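Local atomic coordinates of deoxyhypusine hydroxylase (Homo sapiens, PDB entry 4D4Z), a protein that hydroxylates the deoxyhypusine residue of translation factor eIF5A with a di-iron centre, completing the formation of hypusine. Residues S207-H212 and N240-H245; S56-H61 and E89-H94; C247-G252 and C278-D283; G191-A196 and L221-A226. One frame throughout, in Å; residues are numbered along the deposited sequence.

Contact 1 (S207-H212 and N240-H245). With FE (Fe (III) ion), chain C; FE (Fe (III) ion), chain D; OH (hydroxide ion), chain E.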
loop_
_atom_site.group_PDB
_atom_site.type_symbol
_atom_site.label_atom_id
_atom_site.label_comp_id
_atom_site.label_asym_id
_atom_site.label_seq_id
_atom_site.Cartn_x
_atom_site.Cartn_y
_atom_site.Cartn_z
ATOM N N SER A 207 -4.544 -0.786 -15.921
ATOM C CA SER A 207 -3.885 0.341 -15.310
ATOM C C SER A 207 -2.776 -0.040 -14.373
ATOM O O SER A 207 -2.918 -1.041 -13.682
ATOM C CB SER A 207 -4.883 1.323 -14.679
ATOM O OG SER A 207 -4.836 1.424 -13.269
ATOM N N ALA A 208 -1.717 0.775 -14.307
ATOM C CA ALA A 208 -0.612 0.520 -13.436
ATOM C C ALA A 208 -1.052 0.483 -12.008
ATOM O O ALA A 208 -0.582 -0.358 -11.190
ATOM C CB ALA A 208 0.567 1.482 -13.632
ATOM N N LEU A 209 -1.857 1.481 -11.617
ATOM C CA LEU A 209 -2.357 1.482 -10.248
ATOM C C LEU A 209 -3.096 0.206 -9.856
ATOM O O LEU A 209 -2.840 -0.426 -8.797
ATOM C CB LEU A 209 -3.286 2.707 -10.019
ATOM C CG LEU A 209 -3.588 2.921 -8.534
ATOM C CD1 LEU A 209 -2.442 3.510 -7.774
ATOM C CD2 LEU A 209 -4.807 3.794 -8.402
ATOM N N PHE A 210 -3.962 -0.251 -10.805
ATOM C CA PHE A 210 -4.687 -1.479 -10.646
ATOM C C PHE A 210 -3.708 -2.672 -10.427
ATOM O O PHE A 210 -3.912 -3.490 -9.510
ATOM C CB PHE A 210 -5.579 -1.704 -11.873
ATOM C CG PHE A 210 -6.323 -3.009 -11.846
ATOM C CD1 PHE A 210 -7.586 -3.150 -11.259
ATOM C CD2 PHE A 210 -5.762 -4.106 -12.443
ATOM C CE1 PHE A 210 -8.226 -4.367 -11.291
ATOM C CE2 PHE A 210 -6.435 -5.341 -12.518
ATOM C CZ PHE A 210 -7.589 -5.487 -11.868
ATOM N N ARG A 211 -2.730 -2.780 -11.286
ATOM C CA ARG A 211 -1.806 -3.936 -11.227
ATOM C C ARG A 211 -0.993 -3.931 -9.916
ATOM O O ARG A 211 -0.769 -4.976 -9.301
ATOM C CB ARG A 211 -0.822 -3.918 -12.394
ATOM C CG ARG A 211 -1.544 -4.187 -13.712
ATOM C CD ARG A 211 -0.523 -4.502 -14.788
ATOM N NE ARG A 211 0.418 -3.479 -15.064
ATOM C CZ ARG A 211 0.200 -2.348 -15.743
ATOM N NH1 ARG A 211 -0.970 -2.072 -16.231
ATOM N NH2 ARG A 211 1.161 -1.489 -15.966
ATOM N N HIS A 212 -0.646 -2.735 -9.430
ATOM C CA HIS A 212 0.043 -2.687 -8.119
ATOM C C HIS A 212 -0.869 -3.108 -7.008
ATOM O O HIS A 212 -0.389 -3.730 -6.034
ATOM C CB HIS A 212 0.706 -1.286 -7.945
ATOM C CG HIS A 212 0.239 -0.458 -6.771
ATOM N ND1 HIS A 212 -0.997 0.155 -6.703
ATOM C CD2 HIS A 212 0.904 -0.096 -5.632
ATOM C CE1 HIS A 212 -1.092 0.807 -5.555
ATOM N NE2 HIS A 212 0.063 0.708 -4.906
ATOM N N ASN A 240 5.893 -0.414 -14.731
ATOM C CA ASN A 240 5.931 0.722 -13.827
ATOM C C ASN A 240 6.647 0.262 -12.535
ATOM O O ASN A 240 6.288 -0.813 -11.988
ATOM C CB ASN A 240 4.490 1.101 -13.576
ATOM C CG ASN A 240 4.310 2.381 -12.734
ATOM O OD1 ASN A 240 4.876 2.514 -11.671
ATOM N ND2 ASN A 240 3.456 3.286 -13.204
ATOM N N PRO A 241 7.616 1.045 -12.042
ATOM C CA PRO A 241 8.353 0.603 -10.853
ATOM C C PRO A 241 7.450 0.345 -9.690
ATOM O O PRO A 241 7.802 -0.491 -8.846
ATOM C CB PRO A 241 9.315 1.758 -10.548
ATOM C CG PRO A 241 9.537 2.354 -11.894
ATOM C CD PRO A 241 8.210 2.284 -12.603
ATOM N N MET A 242 6.308 1.054 -9.594
ATOM C CA MET A 242 5.362 0.825 -8.517
ATOM C C MET A 242 4.800 -0.597 -8.531
ATOM O O MET A 242 4.595 -1.212 -7.477
ATOM C CB MET A 242 4.203 1.816 -8.555
ATOM C CG MET A 242 3.303 1.757 -7.353
ATOM S SD MET A 242 1.927 2.929 -7.539
ATOM C CE MET A 242 2.769 4.290 -8.282
ATOM N N VAL A 243 4.516 -1.106 -9.696
ATOM C CA VAL A 243 4.027 -2.442 -9.806
ATOM C C VAL A 243 5.111 -3.475 -9.471
ATOM O O VAL A 243 4.869 -4.425 -8.750
ATOM C CB VAL A 243 3.503 -2.709 -11.259
ATOM C CG1 VAL A 243 3.062 -4.148 -11.378
ATOM C CG2 VAL A 243 2.303 -1.765 -11.585
ATOM N N ARG A 244 6.313 -3.236 -9.956
ATOM C CA ARG A 244 7.442 -4.186 -9.728
ATOM C C ARG A 244 7.745 -4.278 -8.220
ATOM O O ARG A 244 7.883 -5.323 -7.706
ATOM C CB ARG A 244 8.630 -3.681 -10.468
ATOM C CG ARG A 244 8.413 -3.700 -11.982
ATOM C CD ARG A 244 9.604 -3.274 -12.731
ATOM N NE ARG A 244 10.648 -4.285 -12.617
ATOM C CZ ARG A 244 11.923 -4.081 -12.811
ATOM N NH1 ARG A 244 12.390 -2.885 -13.092
ATOM N NH2 ARG A 244 12.782 -5.072 -12.648
ATOM N N HIS A 245 7.699 -3.108 -7.570
ATOM C CA HIS A 245 7.942 -3.053 -6.099
ATOM C C HIS A 245 6.915 -3.842 -5.353
ATOM O O HIS A 245 7.224 -4.645 -4.472
ATOM C CB HIS A 245 8.026 -1.558 -5.708
ATOM C CG HIS A 245 7.105 -1.214 -4.614
ATOM N ND1 HIS A 245 7.394 -1.564 -3.306
ATOM C CD2 HIS A 245 5.923 -0.574 -4.592
ATOM C CE1 HIS A 245 6.398 -1.180 -2.524
ATOM N NE2 HIS A 245 5.504 -0.563 -3.282
HETATM FE FE FE C . 0.616 1.917 -3.178
HETATM FE FE FE D . 3.486 0.157 -2.487
HETATM O O OH E . 2.575 1.725 -3.752
HETATM O O HOH W 1 3.789 -1.098 -0.850
#
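The thioether of Met242, in the conformer described here, lies over one face of the His212 imidazole. Its SD then sits 3.8 Å from the ring centroid, 13° off the normal, a Met-aromatic contact. The two residues stand on parallel helices of successive HEAT-like repeats, at the N-terminal ends that carry the di-iron site. Met242 CG is anti to the backbone N (chi1 -171°), which sends the chain across to the histidine. The Val243 CG2 branch packs on the first turn of helix 208-221. It reaches Ala208 O at 3.2 Å and also packs on Arg211 CB and on the His212 backbone N. At the helix starts, Ala208 CB meets the amide end of Asn240, with ND2 3.4 Å away. Asn240 OD1 caps its own helix by accepting from Met242 N, while ND2 is bound by Glu122. Ser207 OG caps the other helix through Phe210 N. The Arg211 guanidinium turns back over Ala208 CA and is held by Cys205 O and by a salt bridge to Glu239. His212 and His245 ligate different iron ions, which the hydroxide bridges. His94 and Glu95 join His212 on its iron; His61 and Glu246 join His245. The rotation of the His212 ring is fixed from its other nitrogen: ND1 donates to a lone pair of Leu209 O at 2.8 Å, with the oxygen 3° out of the ring plane.

Contact 2 (S56-H61 and E89-H94). With FE (Fe (III) ion), chain D; FE (Fe (III) ion), chain C; OH (hydroxide ion), chain E.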
loop_
_atom_site.group_PDB
_atom_site.type_symbol
_atom_site.label_atom_id
_atom_site.label_comp_id
_atom_site.label_asym_id
_atom_site.label_seq_id
_atom_site.Cartn_x
_atom_site.Cartn_y
_atom_site.Cartn_z
ATOM N N SER A 56 14.728 7.865 -0.292
ATOM C CA SER A 56 14.083 6.589 -0.674
ATOM C C SER A 56 12.578 6.821 -0.937
ATOM O O SER A 56 11.806 7.048 0.014
ATOM C CB SER A 56 14.265 5.579 0.417
ATOM O OG SER A 56 13.542 4.363 0.200
ATOM N N ALA A 57 12.148 6.697 -2.191
ATOM C CA ALA A 57 10.722 6.695 -2.523
ATOM C C ALA A 57 9.991 5.514 -1.848
ATOM O O ALA A 57 8.854 5.675 -1.424
ATOM C CB ALA A 57 10.490 6.638 -4.036
ATOM N N LEU A 58 10.674 4.367 -1.709
ATOM C CA LEU A 58 10.081 3.264 -0.978
ATOM C C LEU A 58 9.730 3.633 0.466
ATOM O O LEU A 58 8.571 3.442 0.910
ATOM C CB LEU A 58 10.941 2.003 -1.005
ATOM C CG LEU A 58 10.308 0.799 -0.384
ATOM C CD1 LEU A 58 9.246 0.297 -1.312
ATOM C CD2 LEU A 58 11.314 -0.287 -0.163
ATOM N N LEU A 59 10.688 4.211 1.172
ATOM C CA LEU A 59 10.442 4.554 2.532
ATOM C C LEU A 59 9.349 5.647 2.604
ATOM O O LEU A 59 8.409 5.565 3.418
ATOM C CB LEU A 59 11.723 5.033 3.241
ATOM C CG LEU A 59 11.550 5.476 4.697
ATOM C CD1 LEU A 59 11.105 4.333 5.567
ATOM C CD2 LEU A 59 12.892 6.004 5.222
ATOM N N LYS A 60 9.468 6.699 1.780
ATOM C CA LYS A 60 8.521 7.766 1.820
ATOM C C LYS A 60 7.076 7.309 1.615
ATOM O O LYS A 60 6.160 7.730 2.308
ATOM C CB LYS A 60 8.858 8.886 0.791
ATOM C CG LYS A 60 10.072 9.688 1.211
ATOM C CD LYS A 60 10.255 10.855 0.274
ATOM C CE LYS A 60 10.672 10.418 -1.070
ATOM N NZ LYS A 60 10.845 11.587 -1.983
ATOM N N HIS A 61 6.892 6.385 0.660
ATOM C CA HIS A 61 5.537 5.926 0.373
ATOM C C HIS A 61 4.990 5.091 1.560
ATOM O O HIS A 61 3.831 5.153 1.871
ATOM C CB HIS A 61 5.424 5.284 -1.020
ATOM C CG HIS A 61 5.258 3.808 -1.057
ATOM N ND1 HIS A 61 6.179 2.931 -0.561
ATOM C CD2 HIS A 61 4.257 3.048 -1.545
ATOM C CE1 HIS A 61 5.778 1.697 -0.764
ATOM N NE2 HIS A 61 4.614 1.736 -1.361
ATOM N N GLU A 89 7.749 11.559 -5.971
ATOM C CA GLU A 89 7.494 10.528 -6.976
ATOM C C GLU A 89 6.049 10.166 -7.079
ATOM O O GLU A 89 5.288 10.227 -6.077
ATOM C CB GLU A 89 8.267 9.272 -6.633
ATOM C CG GLU A 89 9.815 9.396 -6.680
ATOM C CD GLU A 89 10.525 9.972 -5.487
ATOM O OE1 GLU A 89 9.895 10.474 -4.494
ATOM O OE2 GLU A 89 11.784 9.949 -5.597
ATOM N N PRO A 90 5.592 9.748 -8.254
ATOM C CA PRO A 90 4.190 9.331 -8.360
ATOM C C PRO A 90 3.728 8.358 -7.280
ATOM O O PRO A 90 2.602 8.487 -6.764
ATOM C CB PRO A 90 4.065 8.752 -9.768
ATOM C CG PRO A 90 5.100 9.537 -10.546
ATOM C CD PRO A 90 6.261 9.710 -9.570
ATOM N N MET A 91 4.544 7.381 -6.962
ATOM C CA MET A 91 4.076 6.382 -5.998
ATOM C C MET A 91 3.931 6.986 -4.604
ATOM O O MET A 91 3.113 6.477 -3.836
ATOM C CB MET A 91 4.935 5.103 -5.861
ATOM C CG MET A 91 6.341 5.320 -5.305
ATOM S SD MET A 91 7.308 3.790 -5.365
ATOM C CE MET A 91 6.855 2.728 -3.969
ATOM N N VAL A 92 4.696 8.015 -4.267
ATOM C CA VAL A 92 4.619 8.654 -2.937
ATOM C C VAL A 92 3.350 9.546 -2.906
ATOM O O VAL A 92 2.571 9.514 -1.930
ATOM C CB VAL A 92 5.831 9.505 -2.615
ATOM C CG1 VAL A 92 5.643 10.252 -1.335
ATOM C CG2 VAL A 92 7.097 8.645 -2.583
ATOM N N ARG A 93 3.111 10.299 -3.982
ATOM C CA ARG A 93 1.880 11.064 -4.080
ATOM C C ARG A 93 0.584 10.211 -4.098
ATOM O O ARG A 93 -0.435 10.507 -3.422
ATOM C CB ARG A 93 1.940 11.985 -5.321
ATOM C CG ARG A 93 3.090 12.950 -5.338
ATOM C CD ARG A 93 3.164 13.860 -6.591
ATOM N NE ARG A 93 2.012 14.734 -6.643
ATOM C CZ ARG A 93 1.270 14.998 -7.683
ATOM N NH1 ARG A 93 1.701 14.716 -8.899
ATOM N NH2 ARG A 93 0.191 15.714 -7.522
ATOM N N HIS A 94 0.643 9.099 -4.799
ATOM C CA HIS A 94 -0.446 8.147 -4.782
ATOM C C HIS A 94 -0.690 7.656 -3.352
ATOM O O HIS A 94 -1.822 7.596 -2.903
ATOM C CB HIS A 94 -0.172 6.932 -5.760
ATOM C CG HIS A 94 -0.472 5.587 -5.154
ATOM N ND1 HIS A 94 -1.739 5.140 -4.850
ATOM C CD2 HIS A 94 0.375 4.637 -4.699
ATOM C CE1 HIS A 94 -1.653 3.948 -4.269
ATOM N NE2 HIS A 94 -0.385 3.639 -4.153
HETATM FE FE FE D . 3.486 0.157 -2.487
HETATM FE FE FE C . 0.616 1.917 -3.178
HETATM O O OH E . 2.575 1.725 -3.752
HETATM O O HOH W 2 13.225 10.670 -3.576
HETATM O O HOH W 1 3.789 -1.098 -0.850
#
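Helices 57-61 and 90-94 run side by side, 5° from parallel with axes 8.7 Å apart, and come closest where His61 CA lies 4.4 Å from Val92 CA. The terminal methyl of Met91 sits over the centre of one face of the His61 ring. In the conformer described, CE stands 3.3 Å from the centroid, 3° off the normal, a CH-pi contact. Its CG lies between the backbone N and the carbonyl carbon (chi1 65°), and a bend at chi3 brings CE over the ring. Val92 CG2 packs against Ala57 O and Lys60 CB. The pair belongs to the first two HEAT-like repeats, whose parallel helices present His61 and His94 to different iron ions, with the hydroxide at the edges of both rings. ND1 of His61 donates to Leu58 O in the ring plane, which directs NE2 at the metal. His94 ND1 is held by Thr126. Near the helix starts the Glu89 carboxylate lies against Ala57 CB, and the Lys60 side chain crosses that of Glu89 at about a right angle. Lys60 NZ and Glu89 OE1 form a salt bridge of 2.9 Å on the syn lone pair. A water also links the two groups, accepting from Lys60 NZ and donating to Glu89 OE2 at 2.6 Å.

Contact 3 (C247-G252 and C278-D283)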
loop_
_atom_site.group_PDB
_atom_site.type_symbol
_atom_site.label_atom_id
_atom_site.label_comp_id
_atom_site.label_asym_id
_atom_site.label_seq_id
_atom_site.Cartn_x
_atom_site.Cartn_y
_atom_site.Cartn_z
ATOM N N CYS A 247 5.073 -6.288 -6.391
ATOM C CA CYS A 247 5.195 -7.724 -6.629
ATOM C C CYS A 247 6.415 -8.313 -5.864
ATOM O O CYS A 247 6.313 -9.420 -5.371
ATOM C CB CYS A 247 5.349 -8.010 -8.109
ATOM S SG CYS A 247 3.777 -7.634 -8.996
ATOM N N ALA A 248 7.531 -7.584 -5.773
ATOM C CA ALA A 248 8.685 -7.986 -4.975
ATOM C C ALA A 248 8.241 -8.194 -3.525
ATOM O O ALA A 248 8.593 -9.228 -2.882
ATOM C CB ALA A 248 9.762 -6.975 -5.062
ATOM N N GLU A 249 7.554 -7.203 -2.973
ATOM C CA GLU A 249 7.105 -7.308 -1.570
ATOM C C GLU A 249 6.155 -8.493 -1.354
ATOM O O GLU A 249 6.292 -9.277 -0.377
ATOM C CB GLU A 249 6.494 -6.012 -1.078
ATOM C CG GLU A 249 7.554 -4.943 -1.101
ATOM C CD GLU A 249 7.385 -3.877 -0.122
ATOM O OE1 GLU A 249 6.393 -3.962 0.646
ATOM O OE2 GLU A 249 8.286 -2.997 -0.222
ATOM N N ALA A 250 5.249 -8.770 -2.307
ATOM C CA ALA A 250 4.422 -9.927 -2.214
ATOM C C ALA A 250 5.178 -11.258 -2.227
ATOM O O ALA A 250 4.873 -12.213 -1.472
ATOM C CB ALA A 250 3.405 -9.929 -3.386
ATOM N N LEU A 251 6.181 -11.349 -3.093
ATOM C CA LEU A 251 7.065 -12.505 -3.104
ATOM C C LEU A 251 7.728 -12.721 -1.722
ATOM O O LEU A 251 7.904 -13.916 -1.281
ATOM C CB LEU A 251 8.111 -12.378 -4.202
ATOM C CG LEU A 251 7.612 -12.524 -5.593
ATOM C CD1 LEU A 251 8.678 -12.081 -6.614
ATOM C CD2 LEU A 251 7.109 -13.905 -5.915
ATOM N N GLY A 252 8.115 -11.638 -1.113
ATOM C CA GLY A 252 8.809 -11.680 0.241
ATOM C C GLY A 252 7.844 -12.242 1.280
ATOM O O GLY A 252 8.199 -13.132 2.068
ATOM N N CYS A 278 13.352 -5.427 -3.049
ATOM C CA CYS A 278 13.984 -6.762 -2.965
ATOM C C CYS A 278 14.772 -6.925 -1.661
ATOM O O CYS A 278 14.713 -7.983 -1.050
ATOM C CB CYS A 278 14.769 -7.062 -4.259
ATOM S SG CYS A 278 13.781 -7.238 -5.726
ATOM N N GLU A 279 15.475 -5.887 -1.213
ATOM C CA GLU A 279 16.301 -5.855 0.018
ATOM C C GLU A 279 15.388 -6.174 1.194
ATOM O O GLU A 279 15.643 -7.098 1.999
ATOM C CB GLU A 279 17.019 -4.510 0.161
ATOM C CG GLU A 279 17.907 -4.225 1.381
ATOM C CD GLU A 279 18.430 -2.777 1.442
ATOM O OE1 GLU A 279 18.401 -2.047 0.421
ATOM O OE2 GLU A 279 18.879 -2.354 2.514
ATOM N N VAL A 280 14.263 -5.467 1.257
ATOM C CA VAL A 280 13.286 -5.737 2.383
ATOM C C VAL A 280 12.552 -7.061 2.215
ATOM O O VAL A 280 12.320 -7.802 3.200
ATOM C CB VAL A 280 12.329 -4.536 2.610
ATOM C CG1 VAL A 280 13.142 -3.287 2.818
ATOM C CG2 VAL A 280 11.336 -4.354 1.475
ATOM N N ALA A 281 12.241 -7.447 1.005
ATOM C CA ALA A 281 11.553 -8.722 0.736
ATOM C C ALA A 281 12.450 -9.941 1.070
ATOM O O ALA A 281 11.936 -11.020 1.481
ATOM C CB ALA A 281 11.112 -8.786 -0.696
ATOM N N LEU A 282 13.754 -9.753 0.867
ATOM C CA LEU A 282 14.743 -10.812 1.141
ATOM C C LEU A 282 14.961 -10.967 2.600
ATOM O O LEU A 282 15.031 -12.112 3.102
ATOM C CB LEU A 282 16.070 -10.527 0.476
ATOM C CG LEU A 282 16.068 -10.954 -0.986
ATOM C CD1 LEU A 282 17.247 -10.444 -1.738
ATOM C CD2 LEU A 282 15.901 -12.455 -1.138
ATOM N N ASP A 283 15.053 -9.871 3.319
ATOM C CA ASP A 283 14.877 -10.030 4.746
ATOM C C ASP A 283 13.573 -10.774 5.204
ATOM O O ASP A 283 13.587 -11.643 6.093
ATOM C CB ASP A 283 14.961 -8.712 5.450
ATOM C CG ASP A 283 14.769 -8.882 6.933
ATOM O OD1 ASP A 283 15.272 -9.875 7.495
ATOM O OD2 ASP A 283 14.068 -8.058 7.549
#
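Ala281 CB presses on the backbone of helix 247-252, 3.4 Å from Ala248 O and 3.8 Å from Gly252 CA. The helices come closest at Gly252, whose CA is 4.1 Å from Ala281 CA and 3.4 Å from Ala281 O. One turn earlier, Ala248 CB touches Cys278 SG at 4.1 Å. The side chain of Cys278 leaves its backbone away from this helix, but with SG anti to the carbonyl carbon (chi1 -66°) the sulfur swings back to the alanine. On another side of the interface Glu249 runs extended beyond CG and crosses Val280 at a slant. Its OE2 comes 3.7 Å from Val280 CG2, a plain van der Waals touch. No hydrogen bond joins the two segments. Farther out, Leu263 of helix 257-266 packs on Ala281, and His266 of the same helix packs on Cys278. Phe30 of helix 26-39 touches Val280. Ser277 touches both Ala248 and Glu249. The nearest side-chain atoms of Glu249 and the iron ligand His245 are about 3 Å apart. The helix axes are 8.0 Å apart and 9° from parallel. Such close packing of small residues joins neighbouring parallel helices of this HEAT-like alpha-solenoid.

Contact 4 (G191-A196 and L221-A226)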
loop_
_atom_site.group_PDB
_atom_site.type_symbol
_atom_site.label_atom_id
_atom_site.label_comp_id
_atom_site.label_asym_id
_atom_site.label_seq_id
_atom_site.Cartn_x
_atom_site.Cartn_y
_atom_site.Cartn_z
ATOM N N GLY A 191 -10.083 -16.136 -0.610
ATOM C CA GLY A 191 -8.881 -16.907 -0.414
ATOM C C GLY A 191 -8.925 -18.172 -1.266
ATOM O O GLY A 191 -9.829 -18.401 -2.072
ATOM N N GLY A 192 -7.868 -18.925 -1.146
ATOM C CA GLY A 192 -7.686 -20.142 -1.930
ATOM C C GLY A 192 -7.099 -20.005 -3.307
ATOM O O GLY A 192 -6.970 -18.904 -3.921
ATOM N N GLU A 193 -6.701 -21.143 -3.883
ATOM C CA GLU A 193 -6.093 -21.109 -5.176
ATOM C C GLU A 193 -6.826 -20.446 -6.328
ATOM O O GLU A 193 -6.207 -19.767 -7.144
ATOM C CB GLU A 193 -5.737 -22.575 -5.611
ATOM C CG GLU A 193 -4.972 -22.678 -6.864
ATOM C CD GLU A 193 -4.840 -24.151 -7.315
ATOM O OE1 GLU A 193 -5.857 -24.702 -7.773
ATOM O OE2 GLU A 193 -3.726 -24.617 -7.290
ATOM N N GLU A 194 -8.125 -20.732 -6.489
ATOM C CA GLU A 194 -8.898 -20.259 -7.596
ATOM C C GLU A 194 -8.881 -18.687 -7.538
ATOM O O GLU A 194 -8.696 -18.069 -8.566
ATOM C CB GLU A 194 -10.318 -20.776 -7.530
ATOM C CG GLU A 194 -11.138 -20.516 -8.776
ATOM C CD GLU A 194 -12.620 -20.842 -8.621
ATOM O OE1 GLU A 194 -13.004 -21.424 -7.557
ATOM O OE2 GLU A 194 -13.394 -20.477 -9.543
ATOM N N ALA A 195 -9.062 -18.168 -6.338
ATOM C CA ALA A 195 -9.066 -16.687 -6.131
ATOM C C ALA A 195 -7.658 -16.125 -6.383
ATOM O O ALA A 195 -7.578 -15.061 -7.032
ATOM C CB ALA A 195 -9.571 -16.349 -4.768
ATOM N N ALA A 196 -6.605 -16.829 -5.934
ATOM C CA ALA A 196 -5.227 -16.381 -6.134
ATOM C C ALA A 196 -4.931 -16.312 -7.626
ATOM O O ALA A 196 -4.339 -15.376 -8.152
ATOM C CB ALA A 196 -4.223 -17.244 -5.370
ATOM N N LEU A 221 -2.579 -12.075 0.782
ATOM C CA LEU A 221 -3.175 -13.430 0.741
ATOM C C LEU A 221 -2.131 -14.540 0.993
ATOM O O LEU A 221 -2.464 -15.550 1.671
ATOM C CB LEU A 221 -3.820 -13.636 -0.666
ATOM C CG LEU A 221 -4.474 -15.020 -0.928
ATOM C CD1 LEU A 221 -5.582 -15.262 0.089
ATOM C CD2 LEU A 221 -4.987 -15.077 -2.326
ATOM N N GLN A 222 -0.912 -14.334 0.488
ATOM C CA GLN A 222 0.232 -15.192 0.710
ATOM C C GLN A 222 0.013 -16.590 0.131
ATOM O O GLN A 222 0.631 -17.529 0.631
ATOM C CB GLN A 222 0.589 -15.315 2.149
ATOM C CG GLN A 222 0.841 -14.045 2.932
ATOM C CD GLN A 222 1.238 -14.386 4.372
ATOM O OE1 GLN A 222 0.389 -14.583 5.214
ATOM N NE2 GLN A 222 2.468 -14.504 4.612
ATOM N N HIS A 223 -0.758 -16.706 -0.916
ATOM C CA HIS A 223 -0.931 -17.989 -1.620
ATOM C C HIS A 223 0.166 -18.192 -2.655
ATOM O O HIS A 223 0.402 -17.354 -3.536
ATOM C CB HIS A 223 -2.326 -18.093 -2.193
ATOM C CG HIS A 223 -2.715 -19.523 -2.510
ATOM N ND1 HIS A 223 -2.091 -20.225 -3.506
ATOM C CD2 HIS A 223 -3.603 -20.378 -1.928
ATOM C CE1 HIS A 223 -2.590 -21.455 -3.558
ATOM N NE2 HIS A 223 -3.477 -21.583 -2.589
ATOM N N GLU A 224 0.822 -19.372 -2.653
ATOM C CA GLU A 224 1.910 -19.621 -3.556
ATOM C C GLU A 224 1.564 -19.759 -5.020
ATOM O O GLU A 224 2.451 -19.673 -5.913
ATOM C CB GLU A 224 2.615 -20.932 -3.046
ATOM C CG GLU A 224 3.944 -21.247 -3.703
ATOM C CD GLU A 224 4.501 -22.603 -3.289
ATOM O OE1 GLU A 224 3.691 -23.455 -2.845
ATOM O OE2 GLU A 224 5.719 -22.810 -3.438
ATOM N N ALA A 225 0.288 -19.904 -5.321
ATOM C CA ALA A 225 -0.146 -20.038 -6.704
ATOM C C ALA A 225 0.138 -18.785 -7.533
ATOM O O ALA A 225 0.244 -18.871 -8.752
ATOM C CB ALA A 225 -1.602 -20.433 -6.845
ATOM N N ALA A 226 0.249 -17.651 -6.838
ATOM C CA ALA A 226 0.570 -16.392 -7.493
ATOM C C ALA A 226 2.015 -16.231 -7.844
ATOM O O ALA A 226 2.347 -15.266 -8.541
ATOM C CB ALA A 226 0.138 -15.234 -6.613
#
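With CG anti to the backbone N (chi1 -161°), His223 directs its imidazole at the start of helix 192-201. Leu221 has the same first torsion, and its two methyls reach different parts of the other segment. CD1 touches Gly191 CA at 3.7 Å; CD2 touches Ala196 CB at 3.8 Å. The His223 ring lies with one face over the backbone at Gly192 and Glu193. Glu193 CA makes a CH-pi contact, 4.0 Å from the centroid and displaced toward the rim. The nearest approach of the ring to this backbone is NE2 to Glu193 N, 3.5 Å, and it is not a hydrogen bond. The ring is steadied from its own side. ND1 accepts from Ala225 N at 3.0 Å, with N-H...acceptor 164° and the donor 8° out of the ring plane. Ala196 CB is central to the apolar packing, meeting Leu221 CD2, His223 CB and, more loosely, Ala225 CB. The aliphatic part of Glu193 closes the row, with CG 4.0 Å from Ala225 CB. Gly191 and Gly192 both have positive phi, a backbone shape that favours glycine. Outside the pair, Gln222 NE2 hydrogen-bonds to Ala253 O and Glu224 forms a salt bridge with Arg256. This surface contact lies away from the iron site. It joins the start of helix 192-201, in the third HEAT-like repeat, to the turn after helix 208-221, in the fourth.

How the contacts relate
Contacts 1 and 2 face each other across the di-iron centre, with their centres about 13 Å apart. Both reach both irons and the bridging hydroxide. Each iron takes one histidine from each contact: His212 NE2 lies 3.1 Å from His94 NE2, and His245 NE2 lies 3.1 Å from His61 NE2. Contact 3 continues from contact 1 along helix 241-254, about 15 Å away centre to centre. It also touches contact 2, where Glu249 OE2 packs on Leu58 CD1 at 3.6 Å. Contact 4 is the remote one. Its centre is about 27 Å from that of contact 2, on the opposite side of the chain's centre, and its nearest atoms are about 6 Å from contact 3.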